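Local coordinates for protein aldose-aldose oxidoreductase (Caulobacter crescentus, PDB 5A04) that probably oxidises and reduces aldose sugars in turn, using a bound NADP(H) in a Rossmann-fold domain, and is seen here with NADPH and glucose, at residues A[102-107]-A[186-191]; A[171-176]-A[241-246]; A[182-187]-A[322-327]. All coordinates share one frame; numbering follows the deposited sequence.

Interaction 1. Residues A[102-107]-A[186-191]; sequences CEKPMA and IGIYSL. With NDP (NADPH dihydro-nicotinamide-adenine-dinucleotide phosphate), chain G; BGC (beta-D-glucopyranose), chain H.
Lys104 and Tyr189 converge on the anomeric hydroxyl of glucose, while the lysine chain and Pro105 also pack on Ile188. The apolar part is small: Pro105 CB lies 3.7 Å from Ile188 CD1, while the CG2 branch of Ile188 meets Lys104 CE at 3.8 Å. Bends at chi2 and chi3 fold the lysine chain across the tyrosine, at about a right angle, and bring NZ to the sugar.

The polar part runs through the ligands. Lys104 NZ donates to glucose O1 at 2.6 Å and to the NADPH ribose hydroxyl O2D; O1 lies at the edge of the Tyr189 ring, with a very short 2.4 Å between it and Tyr189 OH. Lys104 O accepts from O2D at 2.8 Å, so both ends of the residue grip the same ribose hydroxyl. Glu103 OE1 takes a nearly straight bond (174°) from the carboxamide N7N and also receives Lys104 N from above the carboxylate plane.

A cis peptide bond precedes Pro105 in this Glu-Lys-Pro loop, which follows strand 99-102 of the Rossmann sheet and leads to helix 110-123. Its partner, helix 182-198, belongs to the C-terminal domain, and helix 314-333 packs beside Ile188.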
loop_
_atom_site.group_PDB
_atom_site.type_symbol
_atom_site.label_atom_id
_atom_site.label_comp_id
_atom_site.label_asym_id
_atom_site.label_seq_id
_atom_site.Cartn_x
_atom_site.Cartn_y
_atom_site.Cartn_z
ATOM N N CYS A 102 -25.426 10.774 -11.396
ATOM C CA CYS A 102 -24.267 11.565 -11.804
ATOM C C CYS A 102 -22.990 10.742 -11.648
ATOM O O CYS A 102 -22.781 10.112 -10.617
ATOM C CB CYS A 102 -24.170 12.846 -10.967
ATOM S SG CYS A 102 -22.846 13.939 -11.540
ATOM N N GLU A 103 -22.135 10.745 -12.662
ATOM C CA GLU A 103 -20.893 9.990 -12.558
ATOM C C GLU A 103 -19.955 10.578 -11.507
ATOM O O GLU A 103 -20.078 11.735 -11.132
ATOM C CB GLU A 103 -20.180 9.922 -13.917
ATOM C CG GLU A 103 -20.408 8.578 -14.611
ATOM C CD GLU A 103 -20.170 7.426 -13.666
ATOM O OE1 GLU A 103 -19.099 7.407 -13.020
ATOM O OE2 GLU A 103 -21.062 6.558 -13.536
ATOM N N LYS A 104 -19.027 9.755 -11.026
ATOM C CA LYS A 104 -17.941 10.233 -10.182
ATOM C C LYS A 104 -16.861 10.883 -11.033
ATOM O O LYS A 104 -16.801 10.656 -12.239
ATOM C CB LYS A 104 -17.340 9.088 -9.348
ATOM C CG LYS A 104 -17.188 7.719 -10.060
ATOM C CD LYS A 104 -16.272 7.727 -11.294
ATOM C CE LYS A 104 -14.842 8.164 -10.991
ATOM N NZ LYS A 104 -14.031 8.223 -12.249
ATOM N N PRO A 105 -16.022 11.735 -10.423
ATOM C CA PRO A 105 -16.222 12.340 -9.106
ATOM C C PRO A 105 -17.439 13.262 -9.200
ATOM O O PRO A 105 -17.715 13.759 -10.289
ATOM C CB PRO A 105 -14.915 13.118 -8.881
ATOM C CG PRO A 105 -14.506 13.515 -10.279
ATOM C CD PRO A 105 -14.829 12.273 -11.101
ATOM N N MET A 106 -18.168 13.442 -8.113
ATOM C CA MET A 106 -19.423 14.194 -8.161
ATOM C C MET A 106 -19.286 15.581 -8.792
ATOM O O MET A 106 -20.047 15.925 -9.701
ATOM C CB MET A 106 -19.994 14.314 -6.760
ATOM C CG MET A 106 -21.315 15.080 -6.683
ATOM S SD MET A 106 -21.920 14.870 -5.008
ATOM C CE MET A 106 -23.520 15.671 -5.138
ATOM N N ALA A 107 -18.307 16.361 -8.333
ATOM C CA ALA A 107 -18.041 17.677 -8.919
ATOM C C ALA A 107 -16.619 18.097 -8.559
ATOM O O ALA A 107 -15.906 17.341 -7.900
ATOM C CB ALA A 107 -19.062 18.702 -8.420
ATOM N N ILE A 186 -9.283 8.418 -10.680
ATOM C CA ILE A 186 -9.050 7.012 -10.407
ATOM C C ILE A 186 -8.686 6.815 -8.933
ATOM O O ILE A 186 -9.087 5.829 -8.300
ATOM C CB ILE A 186 -7.951 6.445 -11.377
ATOM C CG1 ILE A 186 -7.701 4.971 -11.103
ATOM C CG2 ILE A 186 -6.665 7.265 -11.336
ATOM C CD1 ILE A 186 -8.944 4.135 -11.305
ATOM N N GLY A 187 -7.962 7.771 -8.363
ATOM C CA GLY A 187 -7.626 7.705 -6.949
ATOM C C GLY A 187 -8.851 7.739 -6.055
ATOM O O GLY A 187 -8.848 7.195 -4.947
ATOM N N ILE A 188 -9.917 8.362 -6.546
ATOM C CA ILE A 188 -11.173 8.384 -5.812
ATOM C C ILE A 188 -11.673 6.959 -5.497
ATOM O O ILE A 188 -12.356 6.750 -4.489
ATOM C CB ILE A 188 -12.239 9.178 -6.604
ATOM C CG1 ILE A 188 -13.492 9.423 -5.752
ATOM C CG2 ILE A 188 -12.553 8.477 -7.924
ATOM C CD1 ILE A 188 -14.416 10.488 -6.342
ATOM N N TYR A 189 -11.319 5.966 -6.319
ATOM C CA TYR A 189 -11.708 4.589 -5.970
ATOM C C TYR A 189 -11.000 4.087 -4.711
ATOM O O TYR A 189 -11.575 3.315 -3.934
ATOM C CB TYR A 189 -11.433 3.614 -7.123
ATOM C CG TYR A 189 -12.371 3.781 -8.297
ATOM C CD1 TYR A 189 -12.067 4.660 -9.330
ATOM C CD2 TYR A 189 -13.548 3.048 -8.379
ATOM C CE1 TYR A 189 -12.918 4.814 -10.415
ATOM C CE2 TYR A 189 -14.401 3.189 -9.463
ATOM C CZ TYR A 189 -14.082 4.070 -10.472
ATOM O OH TYR A 189 -14.932 4.214 -11.544
ATOM N N SER A 190 -9.751 4.496 -4.512
ATOM C CA SER A 190 -9.026 4.120 -3.294
ATOM C C SER A 190 -9.692 4.735 -2.066
ATOM O O SER A 190 -9.861 4.085 -1.037
ATOM C CB SER A 190 -7.563 4.580 -3.364
ATOM O OG SER A 190 -6.869 3.933 -4.414
ATOM N N LEU A 191 -10.033 6.017 -2.178
ATOM C CA LEU A 191 -10.697 6.732 -1.098
ATOM C C LEU A 191 -12.071 6.147 -0.792
ATOM O O LEU A 191 -12.408 5.885 0.369
ATOM C CB LEU A 191 -10.820 8.212 -1.479
ATOM C CG LEU A 191 -11.776 9.058 -0.650
ATOM C CD1 LEU A 191 -11.314 9.074 0.809
ATOM C CD2 LEU A 191 -11.819 10.466 -1.249
HETATM P PA NDP G . -15.348 10.806 -22.773
HETATM O O1A NDP G . -14.422 11.926 -23.097
HETATM O O2A NDP G . -15.106 9.460 -23.398
HETATM O O5B NDP G . -16.902 11.236 -23.097
HETATM C C5B NDP G . -17.155 12.492 -22.534
HETATM C C4B NDP G . -18.398 13.014 -23.269
HETATM O O4B NDP G . -18.951 14.145 -22.593
HETATM C C3B NDP G . -18.006 13.481 -24.690
HETATM O O3B NDP G . -18.029 12.425 -25.597
HETATM C C2B NDP G . -19.182 14.410 -25.016
HETATM O O2B NDP G . -20.253 13.756 -25.377
HETATM C C1B NDP G . -19.506 14.997 -23.576
HETATM N N9A NDP G . -18.996 16.359 -23.400
HETATM C C8A NDP G . -19.741 17.502 -23.127
HETATM N N7A NDP G . -18.987 18.615 -23.047
HETATM C C5A NDP G . -17.683 18.170 -23.281
HETATM C C6A NDP G . -16.448 18.845 -23.325
HETATM N N6A NDP G . -16.393 20.204 -23.112
HETATM N N1A NDP G . -15.279 18.181 -23.576
HETATM C C2A NDP G . -15.415 16.817 -23.778
HETATM N N3A NDP G . -16.508 16.045 -23.760
HETATM C C4A NDP G . -17.660 16.759 -23.508
HETATM O O3 NDP G . -15.173 10.725 -21.124
HETATM P PN NDP G . -15.625 9.332 -20.413
HETATM O O1N NDP G . -16.954 8.858 -20.843
HETATM O O2N NDP G . -14.455 8.426 -20.099
HETATM O O5D NDP G . -15.906 9.959 -18.795
HETATM C C5D NDP G . -17.021 10.803 -18.715
HETATM C C4D NDP G . -17.479 10.810 -17.229
HETATM O O4D NDP G . -17.704 9.429 -16.811
HETATM C C3D NDP G . -16.355 11.364 -16.276
HETATM O O3D NDP G . -16.956 12.068 -15.174
HETATM C C2D NDP G . -15.682 10.103 -15.752
HETATM O O2D NDP G . -15.168 10.273 -14.442
HETATM C C1D NDP G . -16.913 9.133 -15.683
HETATM N N1N NDP G . -16.474 7.744 -15.844
HETATM C C2N NDP G . -16.854 6.786 -14.918
HETATM C C3N NDP G . -16.458 5.491 -15.097
HETATM C C7N NDP G . -16.852 4.478 -14.120
HETATM O O7N NDP G . -16.386 3.324 -14.141
HETATM N N7N NDP G . -17.785 4.809 -13.142
HETATM C C4N NDP G . -15.627 5.061 -16.256
HETATM C C5N NDP G . -15.243 6.158 -17.156
HETATM C C6N NDP G . -15.660 7.405 -16.948
HETATM P P2B NDP G . -21.198 14.406 -26.663
HETATM O O1X NDP G . -21.429 15.810 -26.151
HETATM O O2X NDP G . -20.217 14.255 -27.785
HETATM O O3X NDP G . -22.410 13.478 -26.675
HETATM C C2 BGC H . -12.216 6.296 -14.647
HETATM C C3 BGC H . -11.523 5.743 -15.900
HETATM C C4 BGC H . -10.874 4.425 -15.592
HETATM C C5 BGC H . -11.856 3.466 -14.938
HETATM C C6 BGC H . -11.089 2.215 -14.436
HETATM C C1 BGC H . -13.154 5.262 -14.211
HETATM O O1 BGC H . -13.945 5.753 -13.129
HETATM O O2 BGC H . -12.882 7.506 -14.986
HETATM O O3 BGC H . -10.557 6.702 -16.300
HETATM O O4 BGC H . -10.370 3.855 -16.790
HETATM O O5 BGC H . -12.472 4.067 -13.821
HETATM O O6 BGC H . -12.007 1.208 -13.990
#

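Interaction 2. Residues A[171-176]-A[241-246]; sequences WRLNRA and SAYSVN. With NDP (NADPH dihydro-nicotinamide-adenine-dinucleotide phosphate), chain G; BGC (beta-D-glucopyranose), chain H.
This is a small, buried contact at the cofactor side of the C-terminal domain, where the 3-10 turn at 171-173 meets the loop leaving strand 236-242. Tyr243 carries the whole of one side. Its hydroxyl sits against the aliphatic stem of Arg172, 3.6 Å from Arg172 CB, and the two side chains cross at about a right angle with guanidinium and ring planes 69° apart. Leu173 runs alongside the tyrosine, pointing the other way, its CD2 resting 3.8 Å from Tyr243 CE2. No direct hydrogen bond links the segments; instead a water lying in the plane of the Tyr243 ring, at its edge, bridges Tyr243 OH and Arg172 O, 2.7 Å from each.

The stem that Tyr243 supports delivers a guanidinium to both ligands. Extended from CG to NE, Arg172 brings NH2 within 2.8 Å of the NADPH phosphate oxygen O2N, and the same nitrogen reaches glucose O2 in an almost linear bond (176°). NH1 also donates to O2N, so two N-H groups hold that oxygen, which lies near the guanidinium plane. One face of the guanidinium is covered by Trp171 CZ2, 3.6 Å above the plane and displaced from the centre of the group. Trp171 NE1 in turn donates to the diphosphate, at 3.0 Å from O1A and 3.1 Å from the bridging O3. Asp185 forms a salt bridge with Arg172 NE, and Phe163 meets Tyr243 edge to face.

The C-terminal domain thus lends Trp171 and Arg172 to the diphosphate and glucose site beside the dinucleotide-binding Rossmann domain, as expected for the two-domain architecture of this oxidoreductase family.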
loop_
_atom_site.group_PDB
_atom_site.type_symbol
_atom_site.label_atom_id
_atom_site.label_comp_id
_atom_site.label_asym_id
_atom_site.label_seq_id
_atom_site.Cartn_x
_atom_site.Cartn_y
_atom_site.Cartn_z
ATOM N N TRP A 171 -9.574 15.591 -21.925
ATOM C CA TRP A 171 -10.125 16.474 -20.884
ATOM C C TRP A 171 -9.639 16.103 -19.484
ATOM O O TRP A 171 -9.523 16.976 -18.629
ATOM C CB TRP A 171 -11.659 16.506 -20.919
ATOM C CG TRP A 171 -12.353 15.242 -20.524
ATOM C CD1 TRP A 171 -12.890 14.310 -21.372
ATOM C CD2 TRP A 171 -12.621 14.777 -19.194
ATOM N NE1 TRP A 171 -13.459 13.290 -20.653
ATOM C CE2 TRP A 171 -13.296 13.538 -19.316
ATOM C CE3 TRP A 171 -12.337 15.269 -17.911
ATOM C CZ2 TRP A 171 -13.699 12.796 -18.209
ATOM C CZ3 TRP A 171 -12.728 14.527 -16.810
ATOM C CH2 TRP A 171 -13.409 13.301 -16.966
ATOM N N ARG A 172 -9.316 14.830 -19.239
ATOM C CA ARG A 172 -8.822 14.450 -17.907
ATOM C C ARG A 172 -7.532 15.168 -17.509
ATOM O O ARG A 172 -7.225 15.271 -16.322
ATOM C CB ARG A 172 -8.607 12.932 -17.824
ATOM C CG ARG A 172 -9.889 12.134 -17.574
ATOM C CD ARG A 172 -9.616 10.632 -17.676
ATOM N NE ARG A 172 -10.806 9.831 -17.371
ATOM C CZ ARG A 172 -11.780 9.564 -18.240
ATOM N NH1 ARG A 172 -11.728 10.039 -19.481
ATOM N NH2 ARG A 172 -12.806 8.805 -17.866
ATOM N N LEU A 173 -6.777 15.661 -18.490
ATOM C CA LEU A 173 -5.488 16.301 -18.212
ATOM C C LEU A 173 -5.591 17.818 -18.331
ATOM O O LEU A 173 -4.590 18.527 -18.321
ATOM C CB LEU A 173 -4.415 15.752 -19.159
ATOM C CG LEU A 173 -4.209 14.250 -18.894
ATOM C CD1 LEU A 173 -3.234 13.651 -19.885
ATOM C CD2 LEU A 173 -3.709 14.016 -17.467
ATOM N N ASN A 174 -6.824 18.290 -18.446
ATOM C CA ASN A 174 -7.131 19.712 -18.530
ATOM C C ASN A 174 -7.817 20.161 -17.237
ATOM O O ASN A 174 -8.892 19.666 -16.911
ATOM C CB ASN A 174 -8.022 19.965 -19.747
ATOM C CG ASN A 174 -8.417 21.422 -19.884
ATOM O OD1 ASN A 174 -9.376 21.873 -19.268
ATOM N ND2 ASN A 174 -7.668 22.165 -20.687
ATOM N N ARG A 175 -7.192 21.058 -16.479
ATOM C CA ARG A 175 -7.711 21.365 -15.149
ATOM C C ARG A 175 -9.113 21.959 -15.219
ATOM O O ARG A 175 -9.959 21.650 -14.378
ATOM C CB ARG A 175 -6.782 22.322 -14.384
ATOM C CG ARG A 175 -7.390 22.759 -13.035
ATOM C CD ARG A 175 -6.401 23.463 -12.112
ATOM N NE ARG A 175 -5.326 22.569 -11.700
ATOM C CZ ARG A 175 -5.421 21.667 -10.728
ATOM N NH1 ARG A 175 -6.544 21.553 -10.027
ATOM N NH2 ARG A 175 -4.386 20.885 -10.454
ATOM N N ALA A 176 -9.368 22.801 -16.219
ATOM C CA ALA A 176 -10.691 23.435 -16.303
ATOM C C ALA A 176 -11.841 22.424 -16.458
ATOM O O ALA A 176 -12.945 22.683 -15.998
ATOM C CB ALA A 176 -10.725 24.446 -17.449
ATOM N N SER A 241 -2.851 6.854 -5.669
ATOM C CA SER A 241 -3.566 7.412 -6.822
ATOM C C SER A 241 -2.527 7.785 -7.869
ATOM O O SER A 241 -1.606 8.549 -7.560
ATOM C CB SER A 241 -4.372 8.656 -6.413
ATOM O OG SER A 241 -5.014 9.228 -7.539
ATOM N N ALA A 242 -2.645 7.263 -9.096
ATOM C CA ALA A 242 -1.577 7.484 -10.071
ATOM C C ALA A 242 -2.076 7.524 -11.517
ATOM O O ALA A 242 -3.046 6.860 -11.875
ATOM C CB ALA A 242 -0.502 6.392 -9.922
ATOM N N TYR A 243 -1.379 8.301 -12.337
ATOM C CA TYR A 243 -1.634 8.359 -13.768
ATOM C C TYR A 243 -0.440 7.805 -14.563
ATOM O O TYR A 243 -0.401 7.926 -15.788
ATOM C CB TYR A 243 -1.917 9.804 -14.199
ATOM C CG TYR A 243 -3.383 10.207 -14.322
ATOM C CD1 TYR A 243 -4.397 9.264 -14.424
ATOM C CD2 TYR A 243 -3.738 11.554 -14.370
ATOM C CE1 TYR A 243 -5.727 9.653 -14.571
ATOM C CE2 TYR A 243 -5.056 11.951 -14.518
ATOM C CZ TYR A 243 -6.049 11.006 -14.616
ATOM O OH TYR A 243 -7.351 11.428 -14.770
ATOM N N SER A 244 0.546 7.241 -13.873
ATOM C CA SER A 244 1.754 6.746 -14.547
ATOM C C SER A 244 2.071 5.279 -14.234
ATOM O O SER A 244 3.100 4.765 -14.668
ATOM C CB SER A 244 2.969 7.628 -14.203
ATOM O OG SER A 244 3.224 7.670 -12.801
ATOM N N VAL A 245 1.200 4.607 -13.488
ATOM C CA VAL A 245 1.311 3.152 -13.303
ATOM C C VAL A 245 -0.066 2.521 -13.368
ATOM O O VAL A 245 -1.072 3.201 -13.190
ATOM C CB VAL A 245 1.964 2.754 -11.953
ATOM C CG1 VAL A 245 3.377 3.287 -11.842
ATOM C CG2 VAL A 245 1.115 3.220 -10.774
ATOM N N ASN A 246 -0.114 1.215 -13.608
ATOM C CA ASN A 246 -1.382 0.494 -13.564
ATOM C C ASN A 246 -1.543 -0.307 -12.275
ATOM O O ASN A 246 -0.703 -1.139 -11.931
ATOM C CB ASN A 246 -1.509 -0.444 -14.766
ATOM C CG ASN A 246 -1.550 0.308 -16.076
ATOM O OD1 ASN A 246 -2.489 1.064 -16.340
ATOM N ND2 ASN A 246 -0.531 0.109 -16.905
HETATM P PA NDP G . -15.348 10.806 -22.773
HETATM O O1A NDP G . -14.422 11.926 -23.097
HETATM O O2A NDP G . -15.106 9.460 -23.398
HETATM O O5B NDP G . -16.902 11.236 -23.097
HETATM C C5B NDP G . -17.155 12.492 -22.534
HETATM C C4B NDP G . -18.398 13.014 -23.269
HETATM O O4B NDP G . -18.951 14.145 -22.593
HETATM C C3B NDP G . -18.006 13.481 -24.690
HETATM O O3B NDP G . -18.029 12.425 -25.597
HETATM C C2B NDP G . -19.182 14.410 -25.016
HETATM O O2B NDP G . -20.253 13.756 -25.377
HETATM C C1B NDP G . -19.506 14.997 -23.576
HETATM N N9A NDP G . -18.996 16.359 -23.400
HETATM C C8A NDP G . -19.741 17.502 -23.127
HETATM N N7A NDP G . -18.987 18.615 -23.047
HETATM C C5A NDP G . -17.683 18.170 -23.281
HETATM C C6A NDP G . -16.448 18.845 -23.325
HETATM N N6A NDP G . -16.393 20.204 -23.112
HETATM N N1A NDP G . -15.279 18.181 -23.576
HETATM C C2A NDP G . -15.415 16.817 -23.778
HETATM N N3A NDP G . -16.508 16.045 -23.760
HETATM C C4A NDP G . -17.660 16.759 -23.508
HETATM O O3 NDP G . -15.173 10.725 -21.124
HETATM P PN NDP G . -15.625 9.332 -20.413
HETATM O O1N NDP G . -16.954 8.858 -20.843
HETATM O O2N NDP G . -14.455 8.426 -20.099
HETATM O O5D NDP G . -15.906 9.959 -18.795
HETATM C C5D NDP G . -17.021 10.803 -18.715
HETATM C C4D NDP G . -17.479 10.810 -17.229
HETATM O O4D NDP G . -17.704 9.429 -16.811
HETATM C C3D NDP G . -16.355 11.364 -16.276
HETATM O O3D NDP G . -16.956 12.068 -15.174
HETATM C C2D NDP G . -15.682 10.103 -15.752
HETATM O O2D NDP G . -15.168 10.273 -14.442
HETATM C C1D NDP G . -16.913 9.133 -15.683
HETATM N N1N NDP G . -16.474 7.744 -15.844
HETATM C C2N NDP G . -16.854 6.786 -14.918
HETATM C C3N NDP G . -16.458 5.491 -15.097
HETATM C C7N NDP G . -16.852 4.478 -14.120
HETATM O O7N NDP G . -16.386 3.324 -14.141
HETATM N N7N NDP G . -17.785 4.809 -13.142
HETATM C C4N NDP G . -15.627 5.061 -16.256
HETATM C C5N NDP G . -15.243 6.158 -17.156
HETATM C C6N NDP G . -15.660 7.405 -16.948
HETATM P P2B NDP G . -21.198 14.406 -26.663
HETATM O O1X NDP G . -21.429 15.810 -26.151
HETATM O O2X NDP G . -20.217 14.255 -27.785
HETATM O O3X NDP G . -22.410 13.478 -26.675
HETATM C C2 BGC H . -12.216 6.296 -14.647
HETATM C C3 BGC H . -11.523 5.743 -15.900
HETATM C C4 BGC H . -10.874 4.425 -15.592
HETATM C C5 BGC H . -11.856 3.466 -14.938
HETATM C C6 BGC H . -11.089 2.215 -14.436
HETATM C C1 BGC H . -13.154 5.262 -14.211
HETATM O O1 BGC H . -13.945 5.753 -13.129
HETATM O O2 BGC H . -12.882 7.506 -14.986
HETATM O O3 BGC H . -10.557 6.702 -16.300
HETATM O O4 BGC H . -10.370 3.855 -16.790
HETATM O O5 BGC H . -12.472 4.067 -13.821
HETATM O O6 BGC H . -12.007 1.208 -13.990
HETATM O O HOH W 1 -8.221 13.914 -14.253
#

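Interaction 3. Residues A[182-187]-A[322-327]; sequences SLMDIG and RVIEAI. With BGC (beta-D-glucopyranose), chain H.
Helix segments 182-187 and 322-327 pass each other with their axes 11.1 Å apart at closest approach and their N-to-C directions 133° apart, Leu183 and Ile324 having the nearest CA atoms. Leu183 fills the interface. With CG anti to the backbone N (chi1 -179°), its CD2 methyl reaches between two isoleucines, 3.6 Å from Ile327 CG2 and 3.8 Å from Ile324 CG2. The leucine and Ile324 lie alongside, pointing opposite ways, whereas Ile327 comes in at an oblique angle. Met184 adds its sulfur from the flank: its side chain crosses Ile324 at about a right angle and sets SD 4.0 Å from Ile324 CG2.

This is helix-on-helix packing within the C-terminal alpha/beta domain, and it continues onto the large mixed sheet, where Ile225 and Phe227 of strand 224-230 touch both Leu183 and Ile327. A pi-type turn widens the helix at 183-187, and Ser182 O accepts from both Ile186 N and Gly187 N.

Within that turn, Asp185 holds the sugar. Its carboxylate accepts two hydrogen bonds from adjacent hydroxyls, glucose O2 at 2.7 Å from Asp185 OD1 and glucose O3 at 2.8 Å from Asp185 OD2. OD1 is shared with Arg172. Replacing Asp185 by an alanine would probably leave O2 and O3 of the sugar without these acceptors and Arg172 NE without its salt-bridge partner. The backbone oxygen of the aspartate accepts from Lys104 NZ.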
loop_
_atom_site.group_PDB
_atom_site.type_symbol
_atom_site.label_atom_id
_atom_site.label_comp_id
_atom_site.label_asym_id
_atom_site.label_seq_id
_atom_site.Cartn_x
_atom_site.Cartn_y
_atom_site.Cartn_z
ATOM N N SER A 182 -5.094 12.608 -11.196
ATOM C CA SER A 182 -5.419 11.206 -10.899
ATOM C C SER A 182 -6.388 11.021 -9.727
ATOM O O SER A 182 -7.225 10.127 -9.754
ATOM C CB SER A 182 -4.137 10.407 -10.626
ATOM O OG SER A 182 -3.593 10.730 -9.350
ATOM N N LEU A 183 -6.296 11.867 -8.704
ATOM C CA LEU A 183 -7.164 11.701 -7.546
ATOM C C LEU A 183 -8.628 11.875 -7.919
ATOM O O LEU A 183 -9.493 11.193 -7.383
ATOM C CB LEU A 183 -6.788 12.695 -6.447
ATOM C CG LEU A 183 -7.599 12.612 -5.146
ATOM C CD1 LEU A 183 -7.586 11.177 -4.588
ATOM C CD2 LEU A 183 -7.055 13.610 -4.117
ATOM N N MET A 184 -8.904 12.811 -8.822
ATOM C CA MET A 184 -10.281 13.072 -9.215
ATOM C C MET A 184 -10.826 11.893 -10.021
ATOM O O MET A 184 -11.994 11.530 -9.878
ATOM C CB MET A 184 -10.367 14.384 -10.010
ATOM C CG MET A 184 -10.183 15.629 -9.156
ATOM S SD MET A 184 -11.485 15.795 -7.922
ATOM C CE MET A 184 -12.833 16.349 -8.936
ATOM N N ASP A 185 -9.964 11.240 -10.793
ATOM C CA ASP A 185 -10.434 10.246 -11.753
ATOM C C ASP A 185 -10.402 8.809 -11.271
ATOM O O ASP A 185 -11.351 8.050 -11.485
ATOM C CB ASP A 185 -9.609 10.327 -13.033
ATOM C CG ASP A 185 -10.127 9.390 -14.103
ATOM O OD1 ASP A 185 -11.233 9.655 -14.631
ATOM O OD2 ASP A 185 -9.447 8.382 -14.389
ATOM N N ILE A 186 -9.283 8.418 -10.680
ATOM C CA ILE A 186 -9.050 7.012 -10.407
ATOM C C ILE A 186 -8.686 6.815 -8.933
ATOM O O ILE A 186 -9.087 5.829 -8.300
ATOM C CB ILE A 186 -7.951 6.445 -11.377
ATOM C CG1 ILE A 186 -7.701 4.971 -11.103
ATOM C CG2 ILE A 186 -6.665 7.265 -11.336
ATOM C CD1 ILE A 186 -8.944 4.135 -11.305
ATOM N N GLY A 187 -7.962 7.771 -8.363
ATOM C CA GLY A 187 -7.626 7.705 -6.949
ATOM C C GLY A 187 -8.851 7.739 -6.055
ATOM O O GLY A 187 -8.848 7.195 -4.947
ATOM N N ARG A 322 -14.978 16.121 0.182
ATOM C CA ARG A 322 -14.448 16.698 1.424
ATOM C C ARG A 322 -13.046 16.159 1.720
ATOM O O ARG A 322 -12.136 16.918 2.076
ATOM C CB ARG A 322 -15.367 16.394 2.613
ATOM C CG ARG A 322 -16.656 17.197 2.680
ATOM C CD ARG A 322 -17.493 16.769 3.893
ATOM N NE ARG A 322 -18.675 17.608 4.072
ATOM C CZ ARG A 322 -19.823 17.182 4.596
ATOM N NH1 ARG A 322 -19.955 15.917 4.991
ATOM N NH2 ARG A 322 -20.846 18.019 4.717
ATOM N N VAL A 323 -12.875 14.848 1.575
ATOM C CA VAL A 323 -11.579 14.240 1.842
ATOM C C VAL A 323 -10.592 14.590 0.737
ATOM O O VAL A 323 -9.419 14.838 1.007
ATOM C CB VAL A 323 -11.684 12.709 1.988
ATOM C CG1 VAL A 323 -10.334 12.141 2.399
ATOM C CG2 VAL A 323 -12.740 12.364 3.036
ATOM N N ILE A 324 -11.068 14.631 -0.507
ATOM C CA ILE A 324 -10.208 14.996 -1.630
ATOM C C ILE A 324 -9.610 16.393 -1.433
ATOM O O ILE A 324 -8.406 16.593 -1.639
ATOM C CB ILE A 324 -10.982 14.909 -2.969
ATOM C CG1 ILE A 324 -11.125 13.427 -3.359
ATOM C CG2 ILE A 324 -10.268 15.679 -4.067
ATOM C CD1 ILE A 324 -12.139 13.164 -4.471
ATOM N N GLU A 325 -10.436 17.346 -1.005
ATOM C CA GLU A 325 -9.915 18.683 -0.693
ATOM C C GLU A 325 -8.832 18.600 0.381
ATOM O O GLU A 325 -7.793 19.270 0.272
ATOM C CB GLU A 325 -11.046 19.618 -0.255
ATOM C CG GLU A 325 -11.925 20.044 -1.436
ATOM C CD GLU A 325 -12.759 21.294 -1.181
ATOM O OE1 GLU A 325 -12.687 21.858 -0.054
ATOM O OE2 GLU A 325 -13.487 21.699 -2.124
ATOM N N ALA A 326 -9.046 17.762 1.394
ATOM C CA ALA A 326 -8.058 17.627 2.474
ATOM C C ALA A 326 -6.771 16.955 1.997
ATOM O O ALA A 326 -5.682 17.303 2.462
ATOM C CB ALA A 326 -8.647 16.865 3.653
ATOM N N ILE A 327 -6.895 15.973 1.102
ATOM C CA ILE A 327 -5.720 15.310 0.520
ATOM C C ILE A 327 -4.876 16.326 -0.260
ATOM O O ILE A 327 -3.657 16.394 -0.092
ATOM C CB ILE A 327 -6.123 14.129 -0.401
ATOM C CG1 ILE A 327 -6.773 13.020 0.433
ATOM C CG2 ILE A 327 -4.896 13.599 -1.189
ATOM C CD1 ILE A 327 -7.640 12.043 -0.402
HETATM C C2 BGC H . -12.216 6.296 -14.647
HETATM C C3 BGC H . -11.523 5.743 -15.900
HETATM C C4 BGC H . -10.874 4.425 -15.592
HETATM C C5 BGC H . -11.856 3.466 -14.938
HETATM C C6 BGC H . -11.089 2.215 -14.436
HETATM C C1 BGC H . -13.154 5.262 -14.211
HETATM O O1 BGC H . -13.945 5.753 -13.129
HETATM O O2 BGC H . -12.882 7.506 -14.986
HETATM O O3 BGC H . -10.557 6.702 -16.300
HETATM O O4 BGC H . -10.370 3.855 -16.790
HETATM O O5 BGC H . -12.472 4.067 -13.821
HETATM O O6 BGC H . -12.007 1.208 -13.990
#

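In the fold
All three contacts are buried, and their chemistry follows their place. Interaction 1, whose centre lies about 4 Å from the centre of the chain, joins the Rossmann loop to helix 182-198; interactions 3 and 2, centred about 12 and 16 Å out, stay within the C-terminal domain. Interaction 3 uses the same helix one turn earlier and is purely apolar between its segments, while interaction 2 works through a tyrosine, a water and an arginine stem. The Arg172-Asp185 salt bridge and a probable Ser241-Ser182 hydrogen bond join interactions 2 and 3; Lys104 NZ to Asp185 O joins 1 to 3. Glucose is held at O1 in interaction 1, at O2 in interaction 2 and at O2 and O3 in interaction 3.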